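PDB 3M4A: putative Type I topoisomerase from Deinococcus radiodurans, which probably relaxes supercoiled DNA as a type IB topoisomerase, by breaking and rejoining one strand without ATP. Local coordinates for residues Lys90-Leu95 / Glu333-Leu338; Lys122-Met127 / Ser219-Ala224; Phe204-Ala209 / Glu213-His218; Gly243-Ala248 / Gly326-Met331. All blocks are in the same frame, centred on the assembly; numbering follows the deposited sequence. Where two conformers were deposited one is given.

Contact 1: Lys90-Leu95 / Glu333-Leu338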
loop_
_atom_site.group_PDB
_atom_site.type_symbol
_atom_site.label_atom_id
_atom_site.label_comp_id
_atom_site.label_asym_id
_atom_site.label_seq_id
_atom_site.Cartn_x
_atom_site.Cartn_y
_atom_site.Cartn_z
ATOM N N LYS A 90 -8.948 6.142 -14.863
ATOM C CA LYS A 90 -8.142 7.279 -14.445
ATOM C C LYS A 90 -7.589 7.002 -13.057
ATOM O O LYS A 90 -8.164 6.227 -12.288
ATOM C CB LYS A 90 -8.953 8.570 -14.446
ATOM C CG LYS A 90 -9.388 8.987 -15.846
ATOM C CD LYS A 90 -8.968 10.401 -16.195
ATOM C CE LYS A 90 -8.867 10.607 -17.711
ATOM N NZ LYS A 90 -9.824 9.757 -18.495
ATOM N N LYS A 91 -6.464 7.637 -12.757
ATOM C CA LYS A 91 -5.785 7.452 -11.477
ATOM C C LYS A 91 -6.743 7.693 -10.317
ATOM O O LYS A 91 -6.769 6.923 -9.359
ATOM C CB LYS A 91 -4.589 8.400 -11.362
ATOM C CG LYS A 91 -3.470 8.116 -12.347
ATOM C CD LYS A 91 -2.296 9.055 -12.125
ATOM C CE LYS A 91 -1.147 8.720 -13.052
ATOM N NZ LYS A 91 -1.483 9.016 -14.456
ATOM N N TRP A 92 -7.525 8.769 -10.397
ATOM C CA TRP A 92 -8.437 9.092 -9.297
ATOM C C TRP A 92 -9.466 7.982 -9.074
ATOM O O TRP A 92 -9.823 7.697 -7.928
ATOM C CB TRP A 92 -9.109 10.462 -9.457
ATOM C CG TRP A 92 -10.049 10.573 -10.604
ATOM C CD1 TRP A 92 -9.746 10.985 -11.861
ATOM C CD2 TRP A 92 -11.451 10.280 -10.604
ATOM N NE1 TRP A 92 -10.867 10.968 -12.650
ATOM C CE2 TRP A 92 -11.929 10.536 -11.905
ATOM C CE3 TRP A 92 -12.348 9.822 -9.634
ATOM C CZ2 TRP A 92 -13.263 10.352 -12.266
ATOM C CZ3 TRP A 92 -13.690 9.641 -9.998
ATOM C CH2 TRP A 92 -14.125 9.914 -11.298
ATOM N N GLN A 93 -9.897 7.328 -10.156
ATOM C CA GLN A 93 -10.834 6.205 -10.058
ATOM C C GLN A 93 -10.209 4.977 -9.396
ATOM O O GLN A 93 -10.803 4.377 -8.488
ATOM C CB GLN A 93 -11.344 5.804 -11.446
ATOM C CG GLN A 93 -12.122 6.880 -12.147
ATOM C CD GLN A 93 -12.506 6.464 -13.551
ATOM O OE1 GLN A 93 -11.654 6.339 -14.425
ATOM N NE2 GLN A 93 -13.791 6.252 -13.770
ATOM N N ARG A 94 -9.024 4.597 -9.857
ATOM C CA ARG A 94 -8.323 3.453 -9.278
ATOM C C ARG A 94 -8.007 3.692 -7.795
ATOM O O ARG A 94 -8.178 2.783 -6.973
ATOM C CB ARG A 94 -7.040 3.124 -10.038
ATOM C CG ARG A 94 -6.461 1.769 -9.659
ATOM C CD ARG A 94 -5.209 1.461 -10.438
ATOM N NE ARG A 94 -4.500 0.285 -9.927
ATOM C CZ ARG A 94 -4.753 -0.966 -10.305
ATOM N NH1 ARG A 94 -5.687 -1.222 -11.217
ATOM N NH2 ARG A 94 -4.050 -1.969 -9.797
ATOM N N LEU A 95 -7.572 4.902 -7.456
ATOM C CA LEU A 95 -7.199 5.211 -6.067
ATOM C C LEU A 95 -8.396 5.283 -5.119
ATOM O O LEU A 95 -8.285 4.913 -3.949
ATOM C CB LEU A 95 -6.409 6.525 -5.988
ATOM C CG LEU A 95 -4.972 6.512 -6.527
ATOM C CD1 LEU A 95 -4.254 7.805 -6.183
ATOM C CD2 LEU A 95 -4.201 5.306 -6.005
ATOM N N GLU A 333 -13.131 11.543 -4.285
ATOM C CA GLU A 333 -14.556 11.353 -4.583
ATOM C C GLU A 333 -15.225 12.626 -5.150
ATOM O O GLU A 333 -16.203 12.524 -5.904
ATOM C CB GLU A 333 -15.301 10.804 -3.355
ATOM C CG GLU A 333 -14.966 9.329 -3.103
ATOM C CD GLU A 333 -15.607 8.743 -1.850
ATOM O OE1 GLU A 333 -15.853 9.490 -0.869
ATOM O OE2 GLU A 333 -15.842 7.509 -1.853
ATOM N N SER A 334 -14.697 13.807 -4.837
ATOM C CA SER A 334 -15.272 15.040 -5.379
ATOM C C SER A 334 -15.135 15.137 -6.905
ATOM O O SER A 334 -15.890 15.876 -7.538
ATOM C CB SER A 334 -14.661 16.276 -4.716
ATOM O OG SER A 334 -13.326 16.488 -5.120
ATOM N N GLU A 335 -14.184 14.411 -7.491
ATOM C CA GLU A 335 -13.994 14.434 -8.943
ATOM C C GLU A 335 -15.173 13.741 -9.634
ATOM O O GLU A 335 -15.617 14.172 -10.702
ATOM C CB GLU A 335 -12.665 13.775 -9.329
ATOM C CG GLU A 335 -12.286 13.875 -10.830
ATOM C CD GLU A 335 -11.858 15.268 -11.295
ATOM O OE1 GLU A 335 -11.778 16.219 -10.496
ATOM O OE2 GLU A 335 -11.588 15.410 -12.504
ATOM N N ARG A 336 -15.680 12.676 -9.017
ATOM C CA ARG A 336 -16.883 11.996 -9.496
ATOM C C ARG A 336 -18.073 12.939 -9.450
ATOM O O ARG A 336 -18.846 13.024 -10.410
ATOM C CB ARG A 336 -17.176 10.755 -8.645
ATOM C CG ARG A 336 -18.441 9.991 -9.042
ATOM C CD ARG A 336 -18.584 8.710 -8.254
ATOM N NE ARG A 336 -17.483 7.785 -8.524
ATOM C CZ ARG A 336 -17.373 7.028 -9.619
ATOM N NH1 ARG A 336 -18.303 7.059 -10.576
ATOM N NH2 ARG A 336 -16.327 6.227 -9.761
ATOM N N THR A 337 -18.207 13.647 -8.330
ATOM C CA THR A 337 -19.306 14.588 -8.128
ATOM C C THR A 337 -19.248 15.751 -9.121
ATOM O O THR A 337 -20.290 16.299 -9.484
ATOM C CB THR A 337 -19.308 15.141 -6.689
ATOM O OG1 THR A 337 -19.345 14.049 -5.759
ATOM C CG2 THR A 337 -20.512 16.054 -6.455
ATOM N N LEU A 338 -18.029 16.100 -9.546
ATOM C CA LEU A 338 -17.740 17.188 -10.494
ATOM C C LEU A 338 -17.302 18.428 -9.720
ATOM O O LEU A 338 -16.121 18.575 -9.382
ATOM C CB LEU A 338 -18.927 17.507 -11.426
ATOM C CG LEU A 338 -18.631 18.336 -12.685
ATOM C CD1 LEU A 338 -19.716 18.125 -13.737
ATOM C CD2 LEU A 338 -18.475 19.829 -12.376
#
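Trp92 lays its indole against Glu335 and Arg336, adjacent residues of helix 323-337, giving one ring face to the Glu335 methylene. The principal interaction is a CH-pi contact: Glu335 CG stands 3.6 Å from the centroid of the five-membered ring, 13° off the ring normal, with Trp92 CE2 its nearest atom at 3.5 Å. The opposite face is covered by Gln93 CG, so the indole is held flat between two methylene groups. The bend of Glu335 at chi2 (72°) turns its carboxylate off the ring, the two planes lying 69° apart, and OE1 forms a salt bridge with Arg297. Van der Waals packing continues on the six-membered ring, where Trp92 CZ3 lies 3.9 Å from Arg336 CB and over one face of the Arg336 guanidinium, while Arg336 N approaches obliquely. Within the first segment, Gln93 OE1 accepts a hydrogen bond from Lys90 N at 2.7 Å, on a lone pair in the carbonyl plane; this ties the N-cap residue to the side chain that backs the indole. An alanine in place of Trp92 would probably leave the Glu335 and Gln93 methylenes without the surface they share and open a gap between the helices. The pair joins the start of helix 91-113 to the end of helix 323-337 at the protein surface, with Val293 of helix 292-299 touching both Trp92 and Glu335.

Contact 2: Lys122-Met127 / Ser219-Ala224. With nucleotides of chain B.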
loop_
_atom_site.group_PDB
_atom_site.type_symbol
_atom_site.label_atom_id
_atom_site.label_comp_id
_atom_site.label_asym_id
_atom_site.label_seq_id
_atom_site.Cartn_x
_atom_site.Cartn_y
_atom_site.Cartn_z
ATOM N N LYS A 122 2.889 -13.237 9.607
ATOM C CA LYS A 122 3.156 -12.071 10.475
ATOM C C LYS A 122 4.279 -11.187 9.885
ATOM O O LYS A 122 4.164 -9.935 9.813
ATOM C CB LYS A 122 3.487 -12.509 11.901
ATOM C CG LYS A 122 3.844 -11.330 12.800
ATOM C CD LYS A 122 3.683 -11.607 14.277
ATOM C CE LYS A 122 3.863 -10.325 15.085
ATOM N NZ LYS A 122 3.448 -10.513 16.512
ATOM N N VAL A 123 5.352 -11.823 9.428
ATOM C CA VAL A 123 6.453 -11.073 8.801
ATOM C C VAL A 123 5.954 -10.390 7.520
ATOM O O VAL A 123 6.278 -9.225 7.268
ATOM C CB VAL A 123 7.699 -11.934 8.538
ATOM C CG1 VAL A 123 8.823 -11.094 7.957
ATOM C CG2 VAL A 123 8.189 -12.557 9.851
ATOM N N MET A 124 5.140 -11.090 6.726
ATOM C CA MET A 124 4.552 -10.480 5.525
ATOM C C MET A 124 3.571 -9.351 5.839
ATOM O O MET A 124 3.521 -8.367 5.107
ATOM C CB MET A 124 3.932 -11.536 4.617
ATOM C CG MET A 124 5.006 -12.371 3.998
ATOM S SD MET A 124 4.471 -13.593 2.784
ATOM C CE MET A 124 3.413 -14.642 3.756
ATOM N N ALA A 125 2.814 -9.484 6.921
ATOM C CA ALA A 125 1.945 -8.388 7.367
ATOM C C ALA A 125 2.773 -7.159 7.762
ATOM O O ALA A 125 2.374 -6.013 7.469
ATOM C CB ALA A 125 1.050 -8.849 8.540
ATOM N N LEU A 126 3.905 -7.373 8.435
ATOM C CA LEU A 126 4.807 -6.274 8.811
ATOM C C LEU A 126 5.365 -5.593 7.547
ATOM O O LEU A 126 5.419 -4.354 7.434
ATOM C CB LEU A 126 5.960 -6.804 9.673
ATOM C CG LEU A 126 5.611 -7.275 11.087
ATOM C CD1 LEU A 126 6.747 -8.101 11.692
ATOM C CD2 LEU A 126 5.341 -6.030 11.960
ATOM N N MET A 127 5.755 -6.409 6.576
ATOM C CA MET A 127 6.268 -5.883 5.308
ATOM C C MET A 127 5.209 -5.098 4.541
ATOM O O MET A 127 5.517 -4.066 3.963
ATOM C CB MET A 127 6.836 -7.023 4.444
ATOM C CG MET A 127 8.086 -7.648 5.031
ATOM S SD MET A 127 8.511 -9.213 4.235
ATOM C CE MET A 127 9.527 -8.590 2.897
ATOM N N SER A 219 10.550 -11.822 -2.417
ATOM C CA SER A 219 9.531 -11.075 -3.158
ATOM C C SER A 219 8.370 -11.933 -3.676
ATOM O O SER A 219 7.220 -11.531 -3.588
ATOM C CB SER A 219 10.175 -10.286 -4.309
ATOM O OG SER A 219 10.773 -11.151 -5.270
ATOM N N THR A 220 8.648 -13.117 -4.216
ATOM C CA THR A 220 7.568 -13.951 -4.754
ATOM C C THR A 220 6.515 -14.306 -3.698
ATOM O O THR A 220 5.318 -14.185 -3.947
ATOM C CB THR A 220 8.117 -15.233 -5.387
ATOM O OG1 THR A 220 9.084 -14.878 -6.380
ATOM C CG2 THR A 220 6.972 -16.062 -6.035
ATOM N N GLU A 221 6.977 -14.689 -2.515
ATOM C CA GLU A 221 6.096 -15.028 -1.404
ATOM C C GLU A 221 5.285 -13.805 -0.936
ATOM O O GLU A 221 4.078 -13.903 -0.733
ATOM C CB GLU A 221 6.897 -15.624 -0.250
ATOM C CG GLU A 221 6.023 -16.279 0.783
ATOM C CD GLU A 221 6.788 -16.906 1.919
ATOM O OE1 GLU A 221 8.028 -16.776 1.954
ATOM O OE2 GLU A 221 6.127 -17.530 2.784
ATOM N N LEU A 222 5.943 -12.655 -0.807
ATOM C CA LEU A 222 5.242 -11.433 -0.414
ATOM C C LEU A 222 4.222 -11.029 -1.455
ATOM O O LEU A 222 3.104 -10.648 -1.126
ATOM C CB LEU A 222 6.203 -10.267 -0.157
ATOM C CG LEU A 222 5.543 -8.939 0.245
ATOM C CD1 LEU A 222 4.664 -9.082 1.486
ATOM C CD2 LEU A 222 6.608 -7.855 0.467
ATOM N N ASN A 223 4.596 -11.111 -2.730
ATOM C CA ASN A 223 3.645 -10.762 -3.779
ATOM C C ASN A 223 2.409 -11.669 -3.787
ATOM O O ASN A 223 1.324 -11.206 -4.090
ATOM C CB ASN A 223 4.325 -10.718 -5.158
ATOM C CG ASN A 223 5.214 -9.478 -5.337
ATOM O OD1 ASN A 223 4.925 -8.406 -4.801
ATOM N ND2 ASN A 223 6.287 -9.624 -6.099
ATOM N N ALA A 224 2.569 -12.945 -3.430
ATOM C CA ALA A 224 1.422 -13.860 -3.281
ATOM C C ALA A 224 0.498 -13.472 -2.129
ATOM O O ALA A 224 -0.727 -13.561 -2.238
ATOM C CB ALA A 224 1.907 -15.307 -3.108
ATOM P P DG B 9 2.632 -7.430 18.772
ATOM O OP1 DG B 9 3.479 -8.132 17.763
ATOM O OP2 DG B 9 3.231 -6.422 19.670
ATOM O "O5'" DG B 9 1.381 -6.732 18.065
ATOM C "C5'" DG B 9 0.570 -7.443 17.162
ATOM C "C4'" DG B 9 -0.812 -6.819 17.064
ATOM O "O4'" DG B 9 -1.556 -6.901 18.304
ATOM C "C3'" DG B 9 -0.792 -5.322 16.778
ATOM O "O3'" DG B 9 -1.838 -5.036 15.872
ATOM C "C2'" DG B 9 -0.894 -4.659 18.162
ATOM C "C1'" DG B 9 -1.827 -5.597 18.879
ATOM N N9 DG B 9 -1.615 -5.833 20.300
ATOM C C8 DG B 9 -0.422 -6.033 20.921
ATOM N N7 DG B 9 -0.504 -6.318 22.189
ATOM C C5 DG B 9 -1.860 -6.310 22.427
ATOM C C6 DG B 9 -2.573 -6.553 23.617
ATOM O O6 DG B 9 -2.153 -6.846 24.741
ATOM N N1 DG B 9 -3.928 -6.441 23.407
ATOM C C2 DG B 9 -4.539 -6.142 22.215
ATOM N N2 DG B 9 -5.878 -6.076 22.187
ATOM N N3 DG B 9 -3.881 -5.944 21.092
ATOM C C4 DG B 9 -2.556 -6.006 21.284
#
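Met124 reaches from helix 120-134 to Leu222 and Glu221 of helix 219-230, where the two short helical segments cross at -81° with axes 10.2 Å apart. Its CB rests 4.0 Å from Leu222 CD1, and CG passes the same methyl slightly farther off. With CG anti to the carbonyl carbon (chi1 -70°), the thioether runs out to Glu221, and SD lies 3.6 Å from the backbone Glu221 O and 3.7 Å from Glu221 CG. A bend at chi3 then brings the terminal CE beside Glu221 OE2, at 4.1 Å. The carboxylate itself is engaged by Arg215 in a salt bridge. Leu222 divides its methyls between the two methionines, since CD2 packs against Met127 CE at 3.9 Å. From segment 122-127, Lys122 extends to the bound DNA and donates from NZ to OP1 of DG9 of chain B over 2.7 Å, while the carbonyls of Leu113 and Ala115 also accept from NZ. The chemistry is therefore divided within 122-127: thioethers and leucine methyls make a largely apolar seam in the catalytic core, with Met124 also lying against the Glu221 carbonyl and side chain, whereas the lysine, fixed by two carbonyls, presents its ammonium group to the DNA backbone.

Contact 3: Phe204-Ala209 / Glu213-His218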
loop_
_atom_site.group_PDB
_atom_site.type_symbol
_atom_site.label_atom_id
_atom_site.label_comp_id
_atom_site.label_asym_id
_atom_site.label_seq_id
_atom_site.Cartn_x
_atom_site.Cartn_y
_atom_site.Cartn_z
ATOM N N PHE A 204 14.362 -9.505 6.670
ATOM C CA PHE A 204 13.017 -10.092 6.729
ATOM C C PHE A 204 13.126 -11.598 6.643
ATOM O O PHE A 204 13.306 -12.168 5.565
ATOM C CB PHE A 204 12.078 -9.488 5.673
ATOM C CG PHE A 204 11.803 -8.035 5.920
ATOM C CD1 PHE A 204 12.370 -7.064 5.123
ATOM C CD2 PHE A 204 11.037 -7.646 7.027
ATOM C CE1 PHE A 204 12.159 -5.726 5.396
ATOM C CE2 PHE A 204 10.809 -6.317 7.299
ATOM C CZ PHE A 204 11.369 -5.354 6.496
ATOM N N GLN A 205 13.069 -12.211 7.821
ATOM C CA GLN A 205 13.140 -13.649 7.983
ATOM C C GLN A 205 11.989 -14.123 8.847
ATOM O O GLN A 205 11.464 -13.379 9.670
ATOM C CB GLN A 205 14.450 -14.023 8.666
ATOM C CG GLN A 205 15.704 -13.619 7.904
ATOM C CD GLN A 205 16.965 -14.056 8.620
ATOM O OE1 GLN A 205 17.547 -15.097 8.294
ATOM N NE2 GLN A 205 17.381 -13.287 9.618
ATOM N N THR A 206 11.635 -15.389 8.690
ATOM C CA THR A 206 10.582 -15.998 9.492
ATOM C C THR A 206 11.204 -17.169 10.245
ATOM O O THR A 206 12.123 -17.786 9.735
ATOM C CB THR A 206 9.411 -16.460 8.604
ATOM O OG1 THR A 206 8.426 -17.145 9.388
ATOM C CG2 THR A 206 9.887 -17.376 7.465
ATOM N N VAL A 207 10.719 -17.418 11.459
ATOM C CA VAL A 207 11.167 -18.514 12.326
ATOM C C VAL A 207 9.972 -19.421 12.602
ATOM O O VAL A 207 8.900 -18.922 12.945
ATOM C CB VAL A 207 11.666 -17.969 13.685
ATOM C CG1 VAL A 207 11.954 -19.111 14.669
ATOM C CG2 VAL A 207 12.884 -17.096 13.498
ATOM N N ASP A 208 10.138 -20.740 12.452
ATOM C CA ASP A 208 9.028 -21.675 12.679
ATOM C C ASP A 208 9.091 -22.136 14.122
ATOM O O ASP A 208 10.145 -22.544 14.591
ATOM C CB ASP A 208 9.098 -22.876 11.728
ATOM C CG ASP A 208 7.934 -23.841 11.922
ATOM O OD1 ASP A 208 8.098 -24.817 12.700
ATOM O OD2 ASP A 208 6.858 -23.610 11.325
ATOM N N ALA A 209 7.956 -22.074 14.811
ATOM C CA ALA A 209 7.908 -22.293 16.249
ATOM C C ALA A 209 8.046 -23.768 16.597
ATOM O O ALA A 209 8.512 -24.100 17.690
ATOM C CB ALA A 209 6.614 -21.742 16.823
ATOM N N GLU A 213 13.275 -23.508 12.757
ATOM C CA GLU A 213 13.808 -23.402 11.397
ATOM C C GLU A 213 13.611 -21.970 10.904
ATOM O O GLU A 213 12.559 -21.385 11.156
ATOM C CB GLU A 213 13.057 -24.386 10.499
ATOM C CG GLU A 213 13.562 -24.519 9.082
ATOM C CD GLU A 213 12.818 -25.604 8.306
ATOM O OE1 GLU A 213 12.517 -26.677 8.887
ATOM O OE2 GLU A 213 12.530 -25.383 7.109
ATOM N N ARG A 214 14.611 -21.433 10.198
ATOM C CA ARG A 214 14.664 -20.017 9.810
ATOM C C ARG A 214 14.868 -19.864 8.303
ATOM O O ARG A 214 15.681 -20.573 7.716
ATOM C CB ARG A 214 15.821 -19.339 10.550
ATOM C CG ARG A 214 16.003 -17.845 10.271
ATOM C CD ARG A 214 16.925 -17.179 11.302
ATOM N NE ARG A 214 18.193 -17.889 11.499
ATOM C CZ ARG A 214 19.238 -17.844 10.672
ATOM N NH1 ARG A 214 19.202 -17.131 9.554
ATOM N NH2 ARG A 214 20.336 -18.533 10.953
ATOM N N ARG A 215 14.132 -18.940 7.680
ATOM C CA ARG A 215 14.309 -18.626 6.260
ATOM C C ARG A 215 13.901 -17.187 5.963
ATOM O O ARG A 215 13.236 -16.550 6.778
ATOM C CB ARG A 215 13.496 -19.584 5.377
ATOM C CG ARG A 215 11.988 -19.533 5.597
ATOM C CD ARG A 215 11.216 -20.482 4.679
ATOM N NE ARG A 215 9.773 -20.366 4.873
ATOM C CZ ARG A 215 9.015 -19.394 4.360
ATOM N NH1 ARG A 215 9.560 -18.443 3.609
ATOM N NH2 ARG A 215 7.715 -19.371 4.597
ATOM N N ARG A 216 14.271 -16.703 4.783
ATOM C CA ARG A 216 13.886 -15.367 4.340
ATOM C C ARG A 216 12.487 -15.340 3.751
ATOM O O ARG A 216 12.012 -16.332 3.191
ATOM C CB ARG A 216 14.828 -14.872 3.249
ATOM C CG ARG A 216 16.186 -14.443 3.708
ATOM C CD ARG A 216 17.015 -14.016 2.516
ATOM N NE ARG A 216 16.350 -12.937 1.793
ATOM C CZ ARG A 216 16.588 -12.602 0.528
ATOM N NH1 ARG A 216 17.512 -13.229 -0.196
ATOM N NH2 ARG A 216 15.890 -11.618 -0.017
ATOM N N ILE A 217 11.837 -14.184 3.842
ATOM C CA ILE A 217 10.684 -13.889 3.002
ATOM C C ILE A 217 11.197 -13.195 1.732
ATOM O O ILE A 217 11.751 -12.092 1.799
ATOM C CB ILE A 217 9.670 -12.949 3.690
ATOM C CG1 ILE A 217 9.175 -13.551 5.012
ATOM C CG2 ILE A 217 8.518 -12.639 2.743
ATOM C CD1 ILE A 217 8.449 -14.899 4.867
ATOM N N HIS A 218 11.020 -13.845 0.588
ATOM C CA HIS A 218 11.415 -13.302 -0.702
ATOM C C HIS A 218 10.245 -12.594 -1.380
ATOM O O HIS A 218 9.091 -12.766 -0.996
ATOM C CB HIS A 218 11.920 -14.432 -1.614
ATOM C CG HIS A 218 13.107 -15.172 -1.069
ATOM N ND1 HIS A 218 14.401 -14.878 -1.436
ATOM C CD2 HIS A 218 13.193 -16.212 -0.206
ATOM C CE1 HIS A 218 15.232 -15.701 -0.818
ATOM N NE2 HIS A 218 14.525 -16.515 -0.060
HETATM O O HOH W 1 14.209 -11.424 3.010
HETATM O O HOH W 2 10.748 -25.597 12.726
#
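Thr206 N donates to Arg215 O over 2.8 Å, Arg215 N returns the bond to Thr206 O, and Asp208 N to Glu213 O and Ile217 N to Phe204 O complete this antiparallel beta hairpin. Gln205 OE1 accepts from Arg214 NH1 at 2.9 Å, edge-on in the guanidinium plane, the amide turned 73° from it; Gln205 NE2 is bound to Pro199 O. A lysine in place of Gln205 would probably leave Arg214 NH1 without its acceptor and set two positive charges near each other. Arg216 NE donates to a water lying near Phe204 O and Ile217 O, while its NH2 forms a salt bridge with Asp141. On the other face from Val207 and Arg214, Arg215 CG, set between the backbone N and carbonyl carbon (chi1 62°), runs alongside Thr206 CG2, which lies 3.8 Å above the Arg215 guanidinium plane and 3.9 Å from Ile217 CD1. Thr206 OG1 bonds Leu118 O; Arg215 pairs with Glu221. The hairpin packs on helix 120-134 through Phe204, Thr206 and Arg215 and leads into helix 219-230, for which His218 is the N-cap.

Contact 4: Gly243-Ala248 / Gly326-Met331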
loop_
_atom_site.group_PDB
_atom_site.type_symbol
_atom_site.label_atom_id
_atom_site.label_comp_id
_atom_site.label_asym_id
_atom_site.label_seq_id
_atom_site.Cartn_x
_atom_site.Cartn_y
_atom_site.Cartn_z
ATOM N N GLY A 243 2.216 8.279 -2.443
ATOM C CA GLY A 243 2.712 9.515 -3.051
ATOM C C GLY A 243 1.681 10.635 -3.114
ATOM O O GLY A 243 1.979 11.776 -2.793
ATOM N N THR A 244 0.459 10.278 -3.503
ATOM C CA THR A 244 -0.663 11.204 -3.576
ATOM C C THR A 244 -1.026 11.721 -2.166
ATOM O O THR A 244 -1.227 12.924 -1.976
ATOM C CB THR A 244 -1.867 10.554 -4.257
ATOM O OG1 THR A 244 -1.518 10.206 -5.605
ATOM C CG2 THR A 244 -3.096 11.481 -4.263
ATOM N N LEU A 245 -1.047 10.805 -1.188
ATOM C CA LEU A 245 -1.339 11.151 0.206
ATOM C C LEU A 245 -0.291 12.127 0.752
ATOM O O LEU A 245 -0.633 13.162 1.321
ATOM C CB LEU A 245 -1.414 9.894 1.063
ATOM C CG LEU A 245 -1.652 10.129 2.551
ATOM C CD1 LEU A 245 -3.031 10.735 2.799
ATOM C CD2 LEU A 245 -1.453 8.849 3.361
ATOM N N LEU A 246 0.989 11.788 0.566
ATOM C CA LEU A 246 2.085 12.646 1.043
ATOM C C LEU A 246 2.011 14.040 0.411
ATOM O O LEU A 246 2.154 15.042 1.098
ATOM C CB LEU A 246 3.459 11.990 0.803
ATOM C CG LEU A 246 4.650 12.628 1.509
ATOM C CD1 LEU A 246 4.543 12.457 3.000
ATOM C CD2 LEU A 246 5.947 12.021 1.008
ATOM N N ALA A 247 1.752 14.089 -0.894
ATOM C CA ALA A 247 1.544 15.355 -1.588
ATOM C C ALA A 247 0.374 16.140 -0.989
ATOM O O ALA A 247 0.487 17.340 -0.713
ATOM C CB ALA A 247 1.337 15.119 -3.077
ATOM N N ALA A 248 -0.741 15.462 -0.759
ATOM C CA ALA A 248 -1.924 16.136 -0.226
ATOM C C ALA A 248 -1.679 16.683 1.190
ATOM O O ALA A 248 -2.092 17.797 1.528
ATOM C CB ALA A 248 -3.119 15.180 -0.245
ATOM N N GLY A 326 -8.625 9.359 4.968
ATOM C CA GLY A 326 -10.058 9.549 4.860
ATOM C C GLY A 326 -10.365 10.822 4.106
ATOM O O GLY A 326 -11.213 10.836 3.214
ATOM N N ALA A 327 -9.680 11.895 4.462
ATOM C CA ALA A 327 -9.881 13.165 3.776
ATOM C C ALA A 327 -9.468 13.053 2.309
ATOM O O ALA A 327 -10.137 13.612 1.428
ATOM C CB ALA A 327 -9.153 14.289 4.476
ATOM N N LEU A 328 -8.375 12.338 2.034
ATOM C CA LEU A 328 -7.959 12.114 0.642
ATOM C C LEU A 328 -9.019 11.357 -0.171
ATOM O O LEU A 328 -9.346 11.721 -1.316
ATOM C CB LEU A 328 -6.614 11.372 0.580
ATOM C CG LEU A 328 -6.106 11.052 -0.837
ATOM C CD1 LEU A 328 -5.910 12.327 -1.642
ATOM C CD2 LEU A 328 -4.802 10.258 -0.768
ATOM N N LYS A 329 -9.570 10.306 0.419
ATOM C CA LYS A 329 -10.620 9.558 -0.235
ATOM C C LYS A 329 -11.767 10.470 -0.632
ATOM O O LYS A 329 -12.238 10.406 -1.753
ATOM C CB LYS A 329 -11.160 8.454 0.655
ATOM C CG LYS A 329 -12.035 7.489 -0.129
ATOM C CD LYS A 329 -12.624 6.403 0.707
ATOM C CE LYS A 329 -13.336 5.408 -0.204
ATOM N NZ LYS A 329 -14.183 4.443 0.541
ATOM N N ARG A 330 -12.193 11.305 0.304
ATOM C CA ARG A 330 -13.297 12.234 0.059
ATOM C C ARG A 330 -12.925 13.282 -0.988
ATOM O O ARG A 330 -13.759 13.627 -1.838
ATOM C CB ARG A 330 -13.744 12.870 1.363
ATOM C CG ARG A 330 -14.479 11.885 2.248
ATOM C CD ARG A 330 -14.858 12.488 3.579
ATOM N NE ARG A 330 -15.724 13.646 3.416
ATOM C CZ ARG A 330 -17.029 13.595 3.186
ATOM N NH1 ARG A 330 -17.669 12.432 3.097
ATOM N NH2 ARG A 330 -17.702 14.725 3.036
ATOM N N MET A 331 -11.678 13.761 -0.960
ATOM C CA MET A 331 -11.214 14.681 -2.017
ATOM C C MET A 331 -11.271 14.030 -3.395
ATOM O O MET A 331 -11.744 14.651 -4.363
ATOM C CB MET A 331 -9.804 15.198 -1.728
ATOM C CG MET A 331 -9.288 16.168 -2.767
ATOM S SD MET A 331 -7.567 16.639 -2.495
ATOM C CE MET A 331 -7.745 17.920 -1.275
#
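Thr244 and Leu245 receive Leu328 at a nearly perpendicular helix-helix crossing, in which helix 235-254 meets helix 323-337 with the short segment axes 10.4 Å apart and at 99°. Thr244 comes first. With OG1 beside the backbone N (chi1 -62°), the CG2 methyl is directed to Leu328 CD1 at 3.9 Å, and the two side chains cross at about a right angle. The hydroxyl on the other branch of Thr244 is used within the surrounding helical bundle: OG1 is bonded to Thr240 O and to Cys291 N, so the residue shows its apolar branch to Leu328 and its polar one to its own helix and the loop at Cys291. Leu245 follows, and here the backbone does part of the packing, since Leu328 CD2 comes to 3.7 Å from Leu245 CA. The side chain adds CB at 3.9 Å from Leu328 CD2 and CD1 at 4.0 Å from that same methyl. Ala248, one turn on from Thr244, meets Leu328 CD1 through CB. Ile294 of helix 292-299 touches both Thr244 and Leu328, and Leu304 lies against Ala248, so Ile294 and Leu304 extend the apolar packing of this buried crossing. The methyls of Leu328 share Thr244 CG2 and then diverge: CD2 lies against Leu245 CA and N, while CD1 lies 4.2 Å from Ala248 CB.

How the contacts relate
Contacts 2 and 4 are buried helix crossings made mainly by apolar side chains, contact 1 lies at the surface, and contact 3 is partly buried. Contacts 1 and 4 share helix 323-337 and touch through Leu95 CD1 and Thr244 OG1, 3.7 Å apart; contact 1 rests on a tryptophan face, contact 4 on leucine methyls. Contacts 2 and 3 form a second cluster on the opposite side of the chain's centre, joined by the Arg215-Glu221 salt bridge and by Met127 packing on Phe204 and Ile217. Backbone hydrogen bonding dominates contact 3 alone, as its strands require. Only contact 2 touches the DNA directly; contact 1 lies farthest from it.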